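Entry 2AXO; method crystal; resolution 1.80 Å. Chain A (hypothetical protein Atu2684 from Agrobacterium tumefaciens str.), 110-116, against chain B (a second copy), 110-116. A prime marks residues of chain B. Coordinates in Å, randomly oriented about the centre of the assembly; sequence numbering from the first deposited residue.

Chain A (110-116) RNGVYTP
Chain B 110-116: RNGVYTP

Two copies of one chain meet across an exact two-fold axis. Each contributes a short strand, residues 112-114, and the strands run antiparallel, at 177° between their N-to-C directions, with axes 4.7 Å apart at closest approach. The register centres on Val113 opposite Val113′. Gly112 pairs with Tyr114′ and Tyr114 with Gly112′. The contact buries 383 Å², both sides summed, and Asn111 and Val113 cover the most surface in each copy.

Val113 and Val113′ form the hydrogen-bonded pair, CA to CA 5.7 Å. Val113 N donates to Val113′ O at 3.0 Å, and Val113′ N returns the bond to Val113 O at the same distance. The backbone is extended, with phi/psi -133/159. Both side chains lie on one face of the sheet in the m rotamer (chi1 -67°). There Val113 CG2 packs on Val113′ CG2 at 3.7 Å, an apolar contact between symmetry mates.

Asn111 lies just before the strand, at phi/psi -117/20. Its CA-to-CB bond points sideways, but chi1 of 76° (p) and chi2 of -56° bring the amide end nearer the partner. Asn111 ND2 donates to Thr115′ O at 2.7 Å, with an almost straight N-H...O angle of 174°. Thr115′ N donates to Asn111 O at 3.1 Å (151°). One asparagine thus meets both backbone polar groups of one threonine, using its side chain for one and its main chain for the other. Asn111 O also receives a CA-H...O contact from Tyr114′ CA at 3.2 Å. The two-fold repeats all three interactions from Asn111′. With the two Val113 bonds, the contact has six hydrogen bonds.

Gly112 is nearly fully extended (-169/177). Gly112 CA comes within 3.9 Å of Tyr114′ CA and 3.1 Å of Val113′ O. Gly112 and Tyr114′ are a non-hydrogen-bonded pair, and their spacing leaves no room for a CB on Gly112: an ideal one would lie 2.3 Å from Val113′ O and 3.0 Å from Tyr114′ CB, both clashes.

Tyr114 (-155/167) directs its CB to the face opposite the valines. With chi1 65° (p) and chi2 -89°, the end of its side chain leads away from the partner. Tyr114 CB still lies 3.6 Å from Asn111′ ND2, and Tyr114 OH is hydrogen-bonded elsewhere in the structure.

Thr115 continues extended at -137/143, with chi1 51° (p). A cis peptide bond joins it to Pro116, whose ring is C-gamma endo and whose CA-to-CB bond points away. Arg110, at -88/168, is out of reach of the other stretch.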

ATOM      1  N   ARG A 110       3.379  -2.794 -12.854  1.00 18.99           N
ATOM      2  CA  ARG A 110       4.097  -3.457 -11.764  1.00 19.03           C
ATOM      3  C   ARG A 110       3.133  -4.174 -10.816  1.00 18.35           C
ATOM      4  O   ARG A 110       1.924  -3.970 -10.888  1.00 18.00           O
ATOM      5  CB  ARG A 110       4.936  -2.434 -10.992  1.00 19.86           C
ATOM      6  CG  ARG A 110       5.815  -1.570 -11.884  1.00 21.92           C
ATOM      7  CD  ARG A 110       6.820  -0.756 -11.082  1.00 24.62           C
ATOM      8  NE  ARG A 110       7.917  -1.588 -10.593  1.00 26.98           N
ATOM      9  CZ  ARG A 110       8.140  -1.871  -9.315  1.00 27.90           C
ATOM     10  NH1 ARG A 110       7.342  -1.387  -8.371  1.00 27.51           N
ATOM     11  NH2 ARG A 110       9.163  -2.645  -8.979  1.00 28.91           N
ATOM     12  N   ASN A 111       3.662  -5.019  -9.933  1.00 17.86           N
ATOM     13  CA  ASN A 111       2.801  -5.745  -8.998  1.00 17.58           C
ATOM     14  C   ASN A 111       3.080  -5.391  -7.543  1.00 17.75           C
ATOM     15  O   ASN A 111       2.734  -6.148  -6.632  1.00 17.81           O
ATOM     16  CB  ASN A 111       2.957  -7.255  -9.184  1.00 21.77           C
ATOM     17  CG  ASN A 111       4.243  -7.785  -8.586  1.00 25.07           C
ATOM     18  OD1 ASN A 111       5.331  -7.320  -8.916  1.00 27.66           O
ATOM     19  ND2 ASN A 111       4.123  -8.767  -7.699  1.00 28.48           N
ATOM     20  N   GLY A 112       3.713  -4.246  -7.324  1.00 16.12           N
ATOM     21  CA  GLY A 112       4.012  -3.827  -5.968  1.00 15.23           C
ATOM     22  C   GLY A 112       4.502  -2.397  -5.893  1.00 15.62           C
ATOM     23  O   GLY A 112       4.656  -1.731  -6.915  1.00 15.73           O
ATOM     24  N   VAL A 113       4.728  -1.921  -4.672  1.00 15.04           N
ATOM     25  CA  VAL A 113       5.231  -0.572  -4.442  1.00 14.64           C
ATOM     26  C   VAL A 113       6.369  -0.652  -3.432  1.00 14.92           C
ATOM     27  O   VAL A 113       6.484  -1.621  -2.676  1.00 14.30           O
ATOM     28  CB  VAL A 113       4.146   0.377  -3.858  1.00 14.73           C
ATOM     29  CG1 VAL A 113       3.046   0.619  -4.880  1.00 10.48           C
ATOM     30  CG2 VAL A 113       3.569  -0.215  -2.575  1.00 12.09           C
ATOM     31  N   TYR A 114       7.209   0.374  -3.423  1.00 15.03           N
ATOM     32  CA  TYR A 114       8.329   0.429  -2.499  1.00 13.69           C
ATOM     33  C   TYR A 114       8.702   1.887  -2.278  1.00 13.57           C
ATOM     34  O   TYR A 114       8.233   2.770  -2.994  1.00 13.96           O
ATOM     35  CB  TYR A 114       9.541  -0.320  -3.072  1.00 14.10           C
ATOM     36  CG  TYR A 114      10.129   0.295  -4.329  1.00 14.70           C
ATOM     37  CD1 TYR A 114       9.670  -0.069  -5.597  1.00 14.98           C
ATOM     38  CD2 TYR A 114      11.132   1.257  -4.247  1.00 14.97           C
ATOM     39  CE1 TYR A 114      10.203   0.517  -6.751  1.00 17.63           C
ATOM     40  CE2 TYR A 114      11.665   1.847  -5.389  1.00 17.19           C
ATOM     41  CZ  TYR A 114      11.199   1.476  -6.635  1.00 17.11           C
ATOM     42  OH  TYR A 114      11.731   2.067  -7.763  1.00 17.98           O
ATOM     43  N   THR A 115       9.525   2.141  -1.270  1.00 13.87           N
ATOM     44  CA  THR A 115      10.009   3.492  -0.999  1.00 14.79           C
ATOM     45  C   THR A 115      11.493   3.358  -0.695  1.00 13.42           C
ATOM     46  O   THR A 115      11.919   2.380  -0.088  1.00 14.68           O
ATOM     47  CB  THR A 115       9.308   4.166   0.219  1.00 16.35           C
ATOM     48  OG1 THR A 115       9.348   3.286   1.346  1.00 17.00           O
ATOM     49  CG2 THR A 115       7.868   4.532  -0.110  1.00 17.08           C
ATOM     50  N   PRO A 116      12.307   4.328  -1.139  1.00 14.45           N
ATOM     51  CA  PRO A 116      11.900   5.510  -1.901  1.00 13.06           C
ATOM     52  C   PRO A 116      11.791   5.222  -3.396  1.00 13.72           C
ATOM     53  O   PRO A 116      12.684   4.607  -3.990  1.00 15.39           O
ATOM     54  CB  PRO A 116      13.005   6.513  -1.581  1.00 13.16           C
ATOM     55  CG  PRO A 116      14.209   5.636  -1.479  1.00 15.09           C
ATOM     56  CD  PRO A 116      13.712   4.440  -0.703  1.00 13.67           C
TER
ATOM     57  N   ARG B 110      11.347  -5.261   5.292  1.00 18.99           N
ATOM     58  CA  ARG B 110      11.296  -4.962   3.860  1.00 19.03           C
ATOM     59  C   ARG B 110      10.905  -3.504   3.607  1.00 18.35           C
ATOM     60  O   ARG B 110      10.471  -2.810   4.523  1.00 18.00           O
ATOM     61  CB  ARG B 110      10.307  -5.903   3.164  1.00 19.86           C
ATOM     62  CG  ARG B 110      10.534  -7.372   3.489  1.00 21.92           C
ATOM     63  CD  ARG B 110       9.719  -8.290   2.590  1.00 24.62           C
ATOM     64  NE  ARG B 110      10.287  -8.368   1.246  1.00 26.98           N
ATOM     65  CZ  ARG B 110       9.708  -7.891   0.150  1.00 27.90           C
ATOM     66  NH1 ARG B 110       8.525  -7.291   0.223  1.00 27.51           N
ATOM     67  NH2 ARG B 110      10.315  -8.009  -1.022  1.00 28.91           N
ATOM     68  N   ASN B 111      11.065  -3.035   2.371  1.00 17.86           N
ATOM     69  CA  ASN B 111      10.717  -1.649   2.056  1.00 17.58           C
ATOM     70  C   ASN B 111       9.592  -1.539   1.036  1.00 17.75           C
ATOM     71  O   ASN B 111       9.426  -0.503   0.388  1.00 17.81           O
ATOM     72  CB  ASN B 111      11.941  -0.893   1.534  1.00 21.77           C
ATOM     73  CG  ASN B 111      12.278  -1.251   0.102  1.00 25.07           C
ATOM     74  OD1 ASN B 111      12.473  -2.419  -0.227  1.00 27.66           O
ATOM     75  ND2 ASN B 111      12.349  -0.243  -0.759  1.00 28.48           N
ATOM     76  N   GLY B 112       8.823  -2.611   0.886  1.00 16.12           N
ATOM     77  CA  GLY B 112       7.723  -2.591  -0.058  1.00 15.23           C
ATOM     78  C   GLY B 112       6.809  -3.790   0.085  1.00 15.62           C
ATOM     79  O   GLY B 112       7.058  -4.675   0.900  1.00 15.73           O
ATOM     80  N   VAL B 113       5.737  -3.802  -0.702  1.00 15.04           N
ATOM     81  CA  VAL B 113       4.783  -4.904  -0.700  1.00 14.64           C
ATOM     82  C   VAL B 113       4.494  -5.289  -2.146  1.00 14.92           C
ATOM     83  O   VAL B 113       4.707  -4.499  -3.070  1.00 14.30           O
ATOM     84  CB  VAL B 113       3.431  -4.520  -0.032  1.00 14.73           C
ATOM     85  CG1 VAL B 113       3.625  -4.267   1.454  1.00 10.48           C
ATOM     86  CG2 VAL B 113       2.840  -3.290  -0.717  1.00 12.09           C
ATOM     87  N   TYR B 114       4.004  -6.506  -2.335  1.00 15.03           N
ATOM     88  CA  TYR B 114       3.672  -6.992  -3.663  1.00 13.69           C
ATOM     89  C   TYR B 114       2.610  -8.074  -3.531  1.00 13.57           C
ATOM     90  O   TYR B 114       2.331  -8.548  -2.431  1.00 13.96           O
ATOM     91  CB  TYR B 114       4.912  -7.584  -4.350  1.00 14.10           C
ATOM     92  CG  TYR B 114       5.472  -8.828  -3.682  1.00 14.70           C
ATOM     93  CD1 TYR B 114       6.431  -8.737  -2.671  1.00 14.98           C
ATOM     94  CD2 TYR B 114       5.025 -10.093  -4.050  1.00 14.97           C
ATOM     95  CE1 TYR B 114       6.928  -9.886  -2.046  1.00 17.63           C
ATOM     96  CE2 TYR B 114       5.511 -11.242  -3.430  1.00 17.19           C
ATOM     97  CZ  TYR B 114       6.460 -11.135  -2.432  1.00 17.11           C
ATOM     98  OH  TYR B 114       6.936 -12.276  -1.823  1.00 17.98           O
ATOM     99  N   THR B 115       2.000  -8.444  -4.648  1.00 13.87           N
ATOM    100  CA  THR B 115       1.012  -9.520  -4.660  1.00 14.79           C
ATOM    101  C   THR B 115       1.322 -10.366  -5.885  1.00 13.42           C
ATOM    102  O   THR B 115       1.726  -9.843  -6.919  1.00 14.68           O
ATOM    103  CB  THR B 115      -0.456  -9.008  -4.764  1.00 16.35           C
ATOM    104  OG1 THR B 115      -0.570  -8.087  -5.854  1.00 17.00           O
ATOM    105  CG2 THR B 115      -0.899  -8.343  -3.469  1.00 17.08           C
ATOM    106  N   PRO B 116       1.162 -11.694  -5.777  1.00 14.45           N
ATOM    107  CA  PRO B 116       0.721 -12.413  -4.580  1.00 13.06           C
ATOM    108  C   PRO B 116       1.875 -12.696  -3.622  1.00 13.72           C
ATOM    109  O   PRO B 116       2.945 -13.155  -4.035  1.00 15.39           O
ATOM    110  CB  PRO B 116       0.118 -13.690  -5.158  1.00 13.16           C
ATOM    111  CG  PRO B 116       1.002 -13.955  -6.332  1.00 15.09           C
ATOM    112  CD  PRO B 116       1.189 -12.590  -6.949  1.00 13.67           C
TER